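Local coordinates for protein tumor necrosis factor receptor superfamily member 11B (Mus musculus, PDB 4E4D) that acts as a secreted decoy receptor for the cytokine RANKL (TNFSF11), neutralising its function in osteoclast formation through its cysteine-rich repeats, at residues B[61-73]-B[81-95]. Numbering follows the deposited sequence.
Sequences YCSPVCKELQSVK and NRVCECEEGRYLEIE
The disulfide from Cys66 to Cys84 ties the two segments covalently, with a left-handed twist about the S-S bond (chi3 -81°), illustrating how a small receptor module can be built on cystines with little apolar core. Backbone bonds carry the pairing onward. Ser71 and Glu85 form a hydrogen-bonded antiparallel pair, with Ser71 N 2.7 Å from Glu85 O and Glu85 N 2.9 Å from Ser71 O, while Lys73 N reaches Val83 O and Glu87 N reaches Leu69 O. Gln70 and Val72 face Cys86 and Cys84 as non-hydrogen-bonded pairs. This hairpin of strands 70-74 and 83-86 closes the second cysteine-rich repeat of the TNF-receptor fold, and the chain then runs into the third, where Cys86 is bonded to Cys97; further back, Cys62 pairs with Cys76.

Among side-chain polar contacts, the Asn81 carboxamide spans Ser63: its ND2 gives a nearly straight bond (170°) to Ser63 O at 2.9 Å, in the amide plane, and OD1 receives a weak one from Ser63 N. Arg82 NH1 donates weakly to Cys62 O, at the guanidinium edge, and to Pro64 O, and a water that donates to Cys62 O is weakly bonded to Arg82 NH2. The Gln70 chain, extended beyond CG (chi2 -170°), lays its amide beside the cystines: OE1 accepts from Lys67 N at 2.9 Å, and NE2 lies 3.6 Å from Cys86 SG. A leucine here would probably leave Lys67 N without its acceptor, freeing the 67-70 turn to shift.

In van der Waals packing, Leu69 CD1 lies over one face of the Arg90 guanidinium, offset toward its rim; Arg90 NH2 forms a salt bridge to an acidic side chain of another protein's chain.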
loop_
_atom_site.group_PDB
_atom_site.type_symbol
_atom_site.label_atom_id
_atom_site.label_comp_id
_atom_site.label_asym_id
_atom_site.label_seq_id
_atom_site.Cartn_x
_atom_site.Cartn_y
_atom_site.Cartn_z
ATOM N N TYR B 61 -20.904 -1.841 14.032
ATOM C CA TYR B 61 -21.449 -0.973 12.995
ATOM C C TYR B 61 -22.021 -1.779 11.835
ATOM O O TYR B 61 -21.425 -2.764 11.397
ATOM C CB TYR B 61 -20.357 -0.032 12.485
ATOM C CG TYR B 61 -20.849 1.043 11.544
ATOM C CD1 TYR B 61 -21.838 1.932 11.933
ATOM C CD2 TYR B 61 -20.306 1.183 10.275
ATOM C CE1 TYR B 61 -22.284 2.922 11.080
ATOM C CE2 TYR B 61 -20.744 2.171 9.415
ATOM C CZ TYR B 61 -21.732 3.037 9.823
ATOM O OH TYR B 61 -22.172 4.022 8.971
ATOM N N CYS B 62 -23.181 -1.360 11.343
ATOM C CA CYS B 62 -23.797 -2.008 10.193
ATOM C C CYS B 62 -23.052 -1.631 8.923
ATOM O O CYS B 62 -23.007 -0.464 8.536
ATOM C CB CYS B 62 -25.271 -1.618 10.080
ATOM S SG CYS B 62 -26.297 -2.290 11.407
ATOM N N SER B 63 -22.463 -2.635 8.281
ATOM C CA SER B 63 -21.641 -2.413 7.104
ATOM C C SER B 63 -21.368 -3.744 6.415
ATOM O O SER B 63 -21.482 -4.799 7.035
ATOM C CB SER B 63 -20.325 -1.749 7.509
ATOM O OG SER B 63 -19.654 -2.519 8.489
ATOM N N PRO B 64 -20.999 -3.697 5.125
ATOM C CA PRO B 64 -20.834 -2.474 4.336
ATOM C C PRO B 64 -22.114 -2.046 3.626
ATOM O O PRO B 64 -23.164 -2.665 3.801
ATOM C CB PRO B 64 -19.788 -2.884 3.304
ATOM C CG PRO B 64 -20.084 -4.325 3.055
ATOM C CD PRO B 64 -20.586 -4.891 4.365
ATOM N N VAL B 65 -22.009 -0.986 2.833
ATOM C CA VAL B 65 -23.102 -0.546 1.980
ATOM C C VAL B 65 -23.272 -1.539 0.835
ATOM O O VAL B 65 -22.303 -2.161 0.398
ATOM C CB VAL B 65 -22.816 0.850 1.393
ATOM C CG1 VAL B 65 -23.887 1.245 0.385
ATOM C CG2 VAL B 65 -22.710 1.882 2.505
ATOM N N CYS B 66 -24.504 -1.690 0.354
ATOM C CA CYS B 66 -24.786 -2.592 -0.760
ATOM C C CYS B 66 -24.191 -2.063 -2.062
ATOM O O CYS B 66 -24.296 -0.874 -2.366
ATOM C CB CYS B 66 -26.294 -2.790 -0.920
ATOM S SG CYS B 66 -27.070 -3.731 0.418
ATOM N N LYS B 67 -23.571 -2.954 -2.830
ATOM C CA LYS B 67 -22.921 -2.579 -4.082
ATOM C C LYS B 67 -23.936 -2.222 -5.175
ATOM O O LYS B 67 -25.139 -2.173 -4.925
ATOM C CB LYS B 67 -21.995 -3.704 -4.558
ATOM C CG LYS B 67 -20.711 -3.843 -3.750
ATOM C CD LYS B 67 -20.938 -4.579 -2.440
ATOM C CE LYS B 67 -19.627 -4.848 -1.719
ATOM N NZ LYS B 67 -18.975 -3.595 -1.243
ATOM N N GLU B 68 -23.436 -1.982 -6.385
ATOM C CA GLU B 68 -24.254 -1.476 -7.488
ATOM C C GLU B 68 -25.393 -2.415 -7.874
ATOM O O GLU B 68 -26.556 -2.009 -7.912
ATOM C CB GLU B 68 -23.383 -1.213 -8.720
ATOM C CG GLU B 68 -22.374 -0.085 -8.552
ATOM C CD GLU B 68 -21.175 -0.485 -7.715
ATOM O OE1 GLU B 68 -20.682 -1.621 -7.882
ATOM O OE2 GLU B 68 -20.728 0.335 -6.887
ATOM N N LEU B 69 -25.055 -3.664 -8.179
ATOM C CA LEU B 69 -26.051 -4.627 -8.634
ATOM C C LEU B 69 -26.510 -5.524 -7.492
ATOM O O LEU B 69 -26.727 -6.722 -7.677
ATOM C CB LEU B 69 -25.486 -5.479 -9.772
ATOM C CG LEU B 69 -24.886 -4.707 -10.948
ATOM C CD1 LEU B 69 -24.589 -5.650 -12.101
ATOM C CD2 LEU B 69 -25.811 -3.584 -11.395
ATOM N N GLN B 70 -26.656 -4.936 -6.308
ATOM C CA GLN B 70 -27.111 -5.674 -5.138
ATOM C C GLN B 70 -28.416 -5.104 -4.602
ATOM O O GLN B 70 -28.743 -3.941 -4.832
ATOM C CB GLN B 70 -26.050 -5.644 -4.035
ATOM C CG GLN B 70 -24.905 -6.617 -4.245
ATOM C CD GLN B 70 -24.015 -6.739 -3.024
ATOM O OE1 GLN B 70 -23.815 -5.774 -2.286
ATOM N NE2 GLN B 70 -23.483 -7.934 -2.799
ATOM N N SER B 71 -29.159 -5.941 -3.886
ATOM C CA SER B 71 -30.374 -5.514 -3.213
ATOM C C SER B 71 -30.231 -5.773 -1.721
ATOM O O SER B 71 -29.401 -6.578 -1.300
ATOM C CB SER B 71 -31.580 -6.280 -3.753
ATOM O OG SER B 71 -31.504 -7.650 -3.403
ATOM N N VAL B 72 -31.039 -5.087 -0.922
ATOM C CA VAL B 72 -31.060 -5.320 0.515
ATOM C C VAL B 72 -32.045 -6.437 0.840
ATOM O O VAL B 72 -33.257 -6.223 0.845
ATOM C CB VAL B 72 -31.467 -4.052 1.288
ATOM C CG1 VAL B 72 -31.527 -4.334 2.784
ATOM C CG2 VAL B 72 -30.499 -2.916 0.996
ATOM N N LYS B 73 -31.523 -7.631 1.098
ATOM C CA LYS B 73 -32.363 -8.758 1.481
ATOM C C LYS B 73 -32.951 -8.509 2.865
ATOM O O LYS B 73 -34.164 -8.550 3.055
ATOM C CB LYS B 73 -31.559 -10.061 1.484
ATOM C CG LYS B 73 -32.372 -11.281 1.901
ATOM C CD LYS B 73 -31.502 -12.521 2.055
ATOM C CE LYS B 73 -30.923 -12.970 0.724
ATOM N NZ LYS B 73 -30.109 -14.210 0.859
ATOM N N ASN B 81 -26.994 -7.740 11.252
ATOM C CA ASN B 81 -26.375 -6.826 10.301
ATOM C C ASN B 81 -27.163 -6.747 9.001
ATOM O O ASN B 81 -28.000 -7.603 8.716
ATOM C CB ASN B 81 -24.951 -7.287 9.989
ATOM C CG ASN B 81 -24.185 -6.292 9.139
ATOM O OD1 ASN B 81 -24.523 -5.108 9.089
ATOM N ND2 ASN B 81 -23.145 -6.769 8.465
ATOM N N ARG B 82 -26.891 -5.710 8.218
ATOM C CA ARG B 82 -27.445 -5.593 6.878
ATOM C C ARG B 82 -27.017 -6.798 6.049
ATOM O O ARG B 82 -25.888 -7.273 6.175
ATOM C CB ARG B 82 -26.956 -4.302 6.219
ATOM C CG ARG B 82 -27.398 -4.130 4.779
ATOM C CD ARG B 82 -26.831 -2.858 4.164
ATOM N NE ARG B 82 -27.179 -1.665 4.935
ATOM C CZ ARG B 82 -26.372 -1.045 5.796
ATOM N NH1 ARG B 82 -25.137 -1.481 6.018
ATOM N NH2 ARG B 82 -26.803 0.030 6.439
ATOM N N VAL B 83 -27.921 -7.294 5.211
ATOM C CA VAL B 83 -27.613 -8.420 4.334
ATOM C C VAL B 83 -27.882 -8.050 2.880
ATOM O O VAL B 83 -29.028 -7.814 2.490
ATOM C CB VAL B 83 -28.444 -9.662 4.697
ATOM C CG1 VAL B 83 -28.137 -10.806 3.739
ATOM C CG2 VAL B 83 -28.176 -10.080 6.133
ATOM N N CYS B 84 -26.821 -8.004 2.082
ATOM C CA CYS B 84 -26.934 -7.640 0.675
ATOM C C CYS B 84 -26.820 -8.870 -0.219
ATOM O O CYS B 84 -26.069 -9.798 0.078
ATOM C CB CYS B 84 -25.853 -6.623 0.307
ATOM S SG CYS B 84 -25.887 -5.119 1.312
ATOM N N GLU B 85 -27.575 -8.869 -1.315
ATOM C CA GLU B 85 -27.581 -9.984 -2.254
ATOM C C GLU B 85 -27.485 -9.465 -3.685
ATOM O O GLU B 85 -28.070 -8.435 -4.016
ATOM C CB GLU B 85 -28.859 -10.808 -2.084
ATOM C CG GLU B 85 -28.926 -12.047 -2.962
ATOM C CD GLU B 85 -30.252 -12.777 -2.837
ATOM O OE1 GLU B 85 -31.134 -12.288 -2.101
ATOM O OE2 GLU B 85 -30.413 -13.840 -3.475
ATOM N N CYS B 86 -26.751 -10.181 -4.530
ATOM C CA CYS B 86 -26.569 -9.772 -5.920
ATOM C C CYS B 86 -27.781 -10.124 -6.773
ATOM O O CYS B 86 -28.575 -10.995 -6.420
ATOM C CB CYS B 86 -25.319 -10.425 -6.511
ATOM S SG CYS B 86 -23.757 -9.693 -5.960
ATOM N N GLU B 87 -27.910 -9.438 -7.905
ATOM C CA GLU B 87 -29.002 -9.684 -8.837
ATOM C C GLU B 87 -29.009 -11.129 -9.306
ATOM O O GLU B 87 -28.099 -11.899 -9.001
ATOM C CB GLU B 87 -28.880 -8.769 -10.057
ATOM C CG GLU B 87 -29.158 -7.309 -9.775
ATOM C CD GLU B 87 -28.917 -6.432 -10.988
ATOM O OE1 GLU B 87 -28.537 -6.975 -12.048
ATOM O OE2 GLU B 87 -29.105 -5.200 -10.881
ATOM N N GLU B 88 -30.041 -11.486 -10.063
ATOM C CA GLU B 88 -30.159 -12.826 -10.611
ATOM C C GLU B 88 -29.167 -12.990 -11.754
ATOM O O GLU B 88 -29.069 -12.132 -12.632
ATOM C CB GLU B 88 -31.588 -13.079 -11.098
ATOM C CG GLU B 88 -32.609 -13.247 -9.976
ATOM C CD GLU B 88 -32.638 -12.068 -9.013
ATOM O OE1 GLU B 88 -32.194 -10.965 -9.396
ATOM O OE2 GLU B 88 -33.104 -12.247 -7.867
ATOM N N GLY B 89 -28.420 -14.087 -11.730
ATOM C CA GLY B 89 -27.433 -14.360 -12.756
ATOM C C GLY B 89 -26.057 -13.822 -12.411
ATOM O O GLY B 89 -25.153 -13.839 -13.246
ATOM N N ARG B 90 -25.892 -13.347 -11.180
ATOM C CA ARG B 90 -24.615 -12.794 -10.739
ATOM C C ARG B 90 -24.212 -13.339 -9.374
ATOM O O ARG B 90 -25.030 -13.908 -8.652
ATOM C CB ARG B 90 -24.688 -11.268 -10.682
ATOM C CG ARG B 90 -24.949 -10.613 -12.022
ATOM C CD ARG B 90 -25.024 -9.101 -11.901
ATOM N NE ARG B 90 -25.218 -8.466 -13.201
ATOM C CZ ARG B 90 -24.239 -8.184 -14.058
ATOM N NH1 ARG B 90 -22.978 -8.475 -13.765
ATOM N NH2 ARG B 90 -24.524 -7.609 -15.218
ATOM N N TYR B 91 -22.940 -13.161 -9.031
ATOM C CA TYR B 91 -22.425 -13.577 -7.733
ATOM C C TYR B 91 -21.357 -12.592 -7.277
ATOM O O TYR B 91 -20.717 -11.936 -8.100
ATOM C CB TYR B 91 -21.834 -14.983 -7.817
ATOM C CG TYR B 91 -20.506 -15.037 -8.534
ATOM C CD1 TYR B 91 -20.434 -14.911 -9.913
ATOM C CD2 TYR B 91 -19.322 -15.212 -7.830
ATOM C CE1 TYR B 91 -19.222 -14.957 -10.572
ATOM C CE2 TYR B 91 -18.107 -15.261 -8.480
ATOM C CZ TYR B 91 -18.062 -15.132 -9.850
ATOM O OH TYR B 91 -16.853 -15.180 -10.502
ATOM N N LEU B 92 -21.163 -12.488 -5.967
ATOM C CA LEU B 92 -20.212 -11.531 -5.416
ATOM C C LEU B 92 -18.778 -12.045 -5.512
ATOM O O LEU B 92 -18.417 -13.039 -4.879
ATOM C CB LEU B 92 -20.558 -11.211 -3.962
ATOM C CG LEU B 92 -19.694 -10.132 -3.303
ATOM C CD1 LEU B 92 -19.814 -8.811 -4.050
ATOM C CD2 LEU B 92 -20.075 -9.959 -1.841
ATOM N N GLU B 93 -17.970 -11.360 -6.315
ATOM C CA GLU B 93 -16.556 -11.683 -6.457
ATOM C C GLU B 93 -15.718 -10.475 -6.047
ATOM O O GLU B 93 -15.619 -9.497 -6.788
ATOM C CB GLU B 93 -16.243 -12.078 -7.903
ATOM C CG GLU B 93 -14.786 -12.430 -8.159
ATOM C CD GLU B 93 -14.329 -13.650 -7.383
ATOM O OE1 GLU B 93 -13.109 -13.916 -7.355
ATOM O OE2 GLU B 93 -15.188 -14.348 -6.806
ATOM N N ILE B 94 -15.121 -10.553 -4.861
ATOM C CA ILE B 94 -14.343 -9.449 -4.300
ATOM C C ILE B 94 -15.205 -8.196 -4.104
ATOM O O ILE B 94 -15.836 -8.037 -3.059
ATOM C CB ILE B 94 -13.090 -9.127 -5.153
ATOM C CG1 ILE B 94 -12.062 -10.255 -5.048
ATOM C CG2 ILE B 94 -12.431 -7.839 -4.688
ATOM C CD1 ILE B 94 -12.384 -11.471 -5.876
ATOM N N GLU B 95 -15.243 -7.318 -5.105
ATOM C CA GLU B 95 -15.929 -6.033 -4.971
ATOM C C GLU B 95 -17.164 -5.899 -5.858
ATOM O O GLU B 95 -17.967 -4.984 -5.667
ATOM C CB GLU B 95 -14.976 -4.882 -5.302
ATOM C CG GLU B 95 -14.017 -4.509 -4.185
ATOM C CD GLU B 95 -14.728 -4.001 -2.948
ATOM O OE1 GLU B 95 -15.673 -3.197 -3.088
ATOM O OE2 GLU B 95 -14.345 -4.411 -1.833
HETATM O O HOH W 1 -24.963 1.674 8.657
HETATM O O HOH W 2 -22.776 0.581 6.245
#